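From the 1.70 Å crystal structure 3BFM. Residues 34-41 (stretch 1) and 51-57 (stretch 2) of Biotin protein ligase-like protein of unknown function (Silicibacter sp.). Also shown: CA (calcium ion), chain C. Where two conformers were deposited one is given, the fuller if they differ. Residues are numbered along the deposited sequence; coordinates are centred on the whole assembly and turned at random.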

ATOM      1  N   GLY A  34       6.597  11.031 -11.532  1.00 34.04           N
ATOM      2  CA  GLY A  34       6.007  11.307 -10.245  1.00 32.94           C
ATOM      3  C   GLY A  34       4.936  10.342  -9.783  1.00 31.49           C
ATOM      4  O   GLY A  34       4.311  10.592  -8.749  1.00 35.21           O
ATOM      5  N   VAL A  35       4.718   9.230 -10.485  1.00 28.01           N
ATOM      6  CA  VAL A  35       3.731   8.258 -10.029  0.50 29.37           C
ATOM      7  C   VAL A  35       4.291   7.623  -8.752  1.00 29.82           C
ATOM      8  O   VAL A  35       5.488   7.321  -8.655  1.00 31.20           O
ATOM      9  CB  VAL A  35       3.366   7.226 -11.143  0.50 29.25           C
ATOM     10  CG1 VAL A  35       2.192   6.360 -10.740  0.50 26.38           C
ATOM     11  CG2 VAL A  35       3.026   7.957 -12.431  0.50 34.32           C
ATOM     12  N   ASP A  36       3.425   7.445  -7.770  1.00 31.44           N
ATOM     13  CA  ASP A  36       3.869   7.009  -6.456  1.00 30.82           C
ATOM     14  C   ASP A  36       4.029   5.488  -6.379  1.00 29.18           C
ATOM     15  O   ASP A  36       3.674   4.745  -7.297  1.00 27.57           O
ATOM     16  CB  ASP A  36       2.865   7.419  -5.363  1.00 35.31           C
ATOM     17  CG  ASP A  36       2.292   8.820  -5.546  1.00 44.16           C
ATOM     18  OD1 ASP A  36       3.085   9.773  -5.748  1.00 51.17           O
ATOM     19  OD2 ASP A  36       1.037   8.959  -5.460  1.00 53.01           O
ATOM     20  N   ALA A  37       4.543   5.053  -5.242  1.00 26.88           N
ATOM     21  CA  ALA A  37       4.716   3.660  -4.922  1.00 27.80           C
ATOM     22  C   ALA A  37       3.390   2.917  -5.011  1.00 25.84           C
ATOM     23  O   ALA A  37       2.322   3.497  -4.822  1.00 25.41           O
ATOM     24  CB  ALA A  37       5.302   3.518  -3.525  1.00 29.60           C
ATOM     25  N   GLY A  38       3.465   1.632  -5.332  1.00 23.40           N
ATOM     26  CA  GLY A  38       2.318   0.781  -5.307  1.00 23.52           C
ATOM     27  C   GLY A  38       1.813   0.416  -6.681  1.00 21.18           C
ATOM     28  O   GLY A  38       1.051  -0.525  -6.804  1.00 22.64           O
ATOM     29  N   LEU A  39       2.251   1.145  -7.696  1.00 21.01           N
ATOM     30  CA  LEU A  39       1.979   0.749  -9.078  1.00 19.47           C
ATOM     31  C   LEU A  39       2.670  -0.557  -9.432  1.00 18.46           C
ATOM     32  O   LEU A  39       3.893  -0.709  -9.190  1.00 18.20           O
ATOM     33  CB  LEU A  39       2.457   1.804 -10.038  1.00 18.28           C
ATOM     34  CG  LEU A  39       2.246   1.570 -11.531  1.00 22.86           C
ATOM     35  CD1 LEU A  39       0.752   1.587 -11.877  1.00 21.48           C
ATOM     36  CD2 LEU A  39       3.019   2.628 -12.350  1.00 21.14           C
ATOM     37  N   VAL A  40       1.896  -1.441 -10.042  1.00 16.91           N
ATOM     38  CA  VAL A  40       2.347  -2.694 -10.614  1.00 15.15           C
ATOM     39  C   VAL A  40       1.982  -2.668 -12.089  1.00 12.63           C
ATOM     40  O   VAL A  40       0.836  -2.815 -12.455  1.00 17.13           O
ATOM     41  CB  VAL A  40       1.721  -3.953  -9.950  1.00 17.06           C
ATOM     42  CG1 VAL A  40       2.248  -5.240 -10.607  1.00 15.44           C
ATOM     43  CG2 VAL A  40       1.941  -3.951  -8.449  1.00 21.29           C
ATOM     44  N   VAL A  41       2.978  -2.472 -12.935  1.00 15.32           N
ATOM     45  CA  VAL A  41       2.785  -2.547 -14.381  1.00 16.41           C
ATOM     46  C   VAL A  41       3.060  -3.965 -14.825  1.00 15.55           C
ATOM     47  O   VAL A  41       4.039  -4.555 -14.397  1.00 14.70           O
ATOM     48  CB  VAL A  41       3.747  -1.610 -15.125  1.00 15.95           C
ATOM     49  CG1 VAL A  41       3.406  -1.602 -16.648  1.00 14.93           C
ATOM     50  CG2 VAL A  41       3.692  -0.209 -14.532  1.00 20.85           C
ATOM     51  N   ALA A  51       6.490  -7.969 -15.263  1.00 13.83           N
ATOM     52  CA  ALA A  51       5.858  -7.094 -14.332  1.00 14.62           C
ATOM     53  C   ALA A  51       6.873  -6.225 -13.669  1.00 15.27           C
ATOM     54  O   ALA A  51       8.083  -6.503 -13.699  1.00 15.31           O
ATOM     55  CB  ALA A  51       5.009  -7.899 -13.319  1.00 13.73           C
ATOM     56  N   ALA A  52       6.423  -5.111 -13.130  1.00 12.46           N
ATOM     57  CA  ALA A  52       7.372  -4.174 -12.471  1.00 14.29           C
ATOM     58  C   ALA A  52       6.604  -3.447 -11.379  1.00 14.84           C
ATOM     59  O   ALA A  52       5.461  -3.080 -11.579  1.00 17.51           O
ATOM     60  CB  ALA A  52       8.041  -3.187 -13.470  1.00 13.42           C
ATOM     61  N   LEU A  53       7.286  -3.258 -10.248  1.00 15.76           N
ATOM     62  CA  LEU A  53       6.767  -2.565  -9.053  0.70 17.59           C
ATOM     63  C   LEU A  53       7.512  -1.265  -8.825  1.00 16.49           C
ATOM     64  O   LEU A  53       8.766  -1.257  -8.824  1.00 15.56           O
ATOM     65  CB  LEU A  53       7.033  -3.371  -7.793  0.70 15.56           C
ATOM     66  CG  LEU A  53       6.847  -4.871  -7.806  0.70 19.15           C
ATOM     67  CD1 LEU A  53       7.242  -5.368  -6.425  0.70 23.43           C
ATOM     68  CD2 LEU A  53       5.398  -5.217  -8.134  0.70 17.91           C
ATOM     69  N   VAL A  54       6.751  -0.187  -8.590  1.00 16.97           N
ATOM     70  CA  VAL A  54       7.320   1.113  -8.191  1.00 17.38           C
ATOM     71  C   VAL A  54       7.291   1.182  -6.661  1.00 17.72           C
ATOM     72  O   VAL A  54       6.231   0.956  -6.032  1.00 20.54           O
ATOM     73  CB  VAL A  54       6.539   2.312  -8.772  1.00 16.85           C
ATOM     74  CG1 VAL A  54       7.063   3.639  -8.185  1.00 20.29           C
ATOM     75  CG2 VAL A  54       6.578   2.279 -10.338  1.00 15.60           C
ATOM     76  N   LEU A  55       8.468   1.465  -6.106  1.00 19.73           N
ATOM     77  CA  LEU A  55       8.710   1.586  -4.673  1.00 17.42           C
ATOM     78  C   LEU A  55       9.380   2.934  -4.354  1.00 20.75           C
ATOM     79  O   LEU A  55       9.976   3.587  -5.225  1.00 22.57           O
ATOM     80  CB  LEU A  55       9.631   0.454  -4.231  1.00 17.35           C
ATOM     81  CG  LEU A  55       9.157  -0.933  -4.631  1.00 21.78           C
ATOM     82  CD1 LEU A  55      10.181  -2.019  -4.297  1.00 29.46           C
ATOM     83  CD2 LEU A  55       7.843  -1.201  -3.914  1.00 22.84           C
ATOM     84  N   ALA A  56       9.275   3.344  -3.097  1.00 23.85           N
ATOM     85  CA  ALA A  56       9.955   4.545  -2.617  1.00 25.52           C
ATOM     86  C   ALA A  56      10.400   4.424  -1.156  1.00 25.66           C
ATOM     87  O   ALA A  56       9.883   5.121  -0.290  1.00 29.00           O
ATOM     88  CB  ALA A  56       9.054   5.765  -2.812  1.00 26.59           C
ATOM     89  N   PRO A  57      11.392   3.563  -0.875  1.00 26.48           N
ATOM     90  CA  PRO A  57      11.873   3.414   0.502  1.00 28.33           C
ATOM     91  C   PRO A  57      12.689   4.643   0.931  1.00 28.36           C
ATOM     92  O   PRO A  57      13.506   5.163   0.172  1.00 26.40           O
ATOM     93  CB  PRO A  57      12.733   2.161   0.450  1.00 29.73           C
ATOM     94  CG  PRO A  57      13.202   2.079  -0.958  1.00 29.38           C
ATOM     95  CD  PRO A  57      12.154   2.733  -1.830  1.00 24.36           C
TER
HETATM   96 CA    CA C 236       0.039   4.338  -4.792  0.50 19.47          CA
HETATM   97  O   HOH W   1       0.747   4.588  -7.130  1.00 32.28           O
HETATM   98  O   HOH W   2      -0.600   6.679  -5.242  1.00 32.28           O
HETATM   99  O   HOH W   3       0.856   5.575  -2.823  1.00 20.71           O
HETATM  100  O   HOH W   4       0.065   2.728  -2.949  0.50 17.38           O
HETATM  101  O   HOH W   5      -0.754   2.299  -5.825  1.00 20.71           O

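Neighbouring antiparallel strands are held chiefly by their backbones, while side chains fill the space around the ladder. The strands 51-55 and 39-41, running at 161° to each other, illustrate the principle; the two stretches that contain them bury 430 Å² between them, both sides summed. At A51 the contact is backbone-led: its CA approaches V41 O at 3.1 Å in a CA-H...O contact, and the same carbonyl accepts a hydrogen bond from A52 N at 2.8 Å. A52 O returns the bond, taking V41 N at 2.9 Å, so the two residues form a hydrogen-bonded antiparallel pair. Their side chains share one face of the sheet, a buried site where the small methyl of A52 lies beside branched V41.

At L53 the pairing alternates. This residue and V40 form a non-hydrogen-bonded pair, their CA atoms 4.7 Å apart, with side chains on the face other than that of V41 and A52. L53, in the m,t rotamer, brings CD2 to 3.7 Å from V40 CG2, so the longer chain packs against the shorter, β-branched one.

V54 is covered most by the opposing stretch. Its N donates to L39 O at 3.0 Å, and its O accepts from G38 N at 2.9 Å, both bonds nearly straight. Its side chain points toward stretch 1: CG1 lies 3.7 Å from D36 O, while CG2 meets L39 CD2 at 4.1 Å. G38 belongs to a type II turn from D36 to L39, and its positive phi would jam a CB against the preceding carbonyl, favouring glycine. That carbonyl, A37 O, binds the calcium ion at 2.4 Å.

Beyond V54 the contact thins. L55 points away, whereas A56 CB reaches A37 CB at 4.4 Å, a modest apolar touch between two methyls. P57 makes no contact.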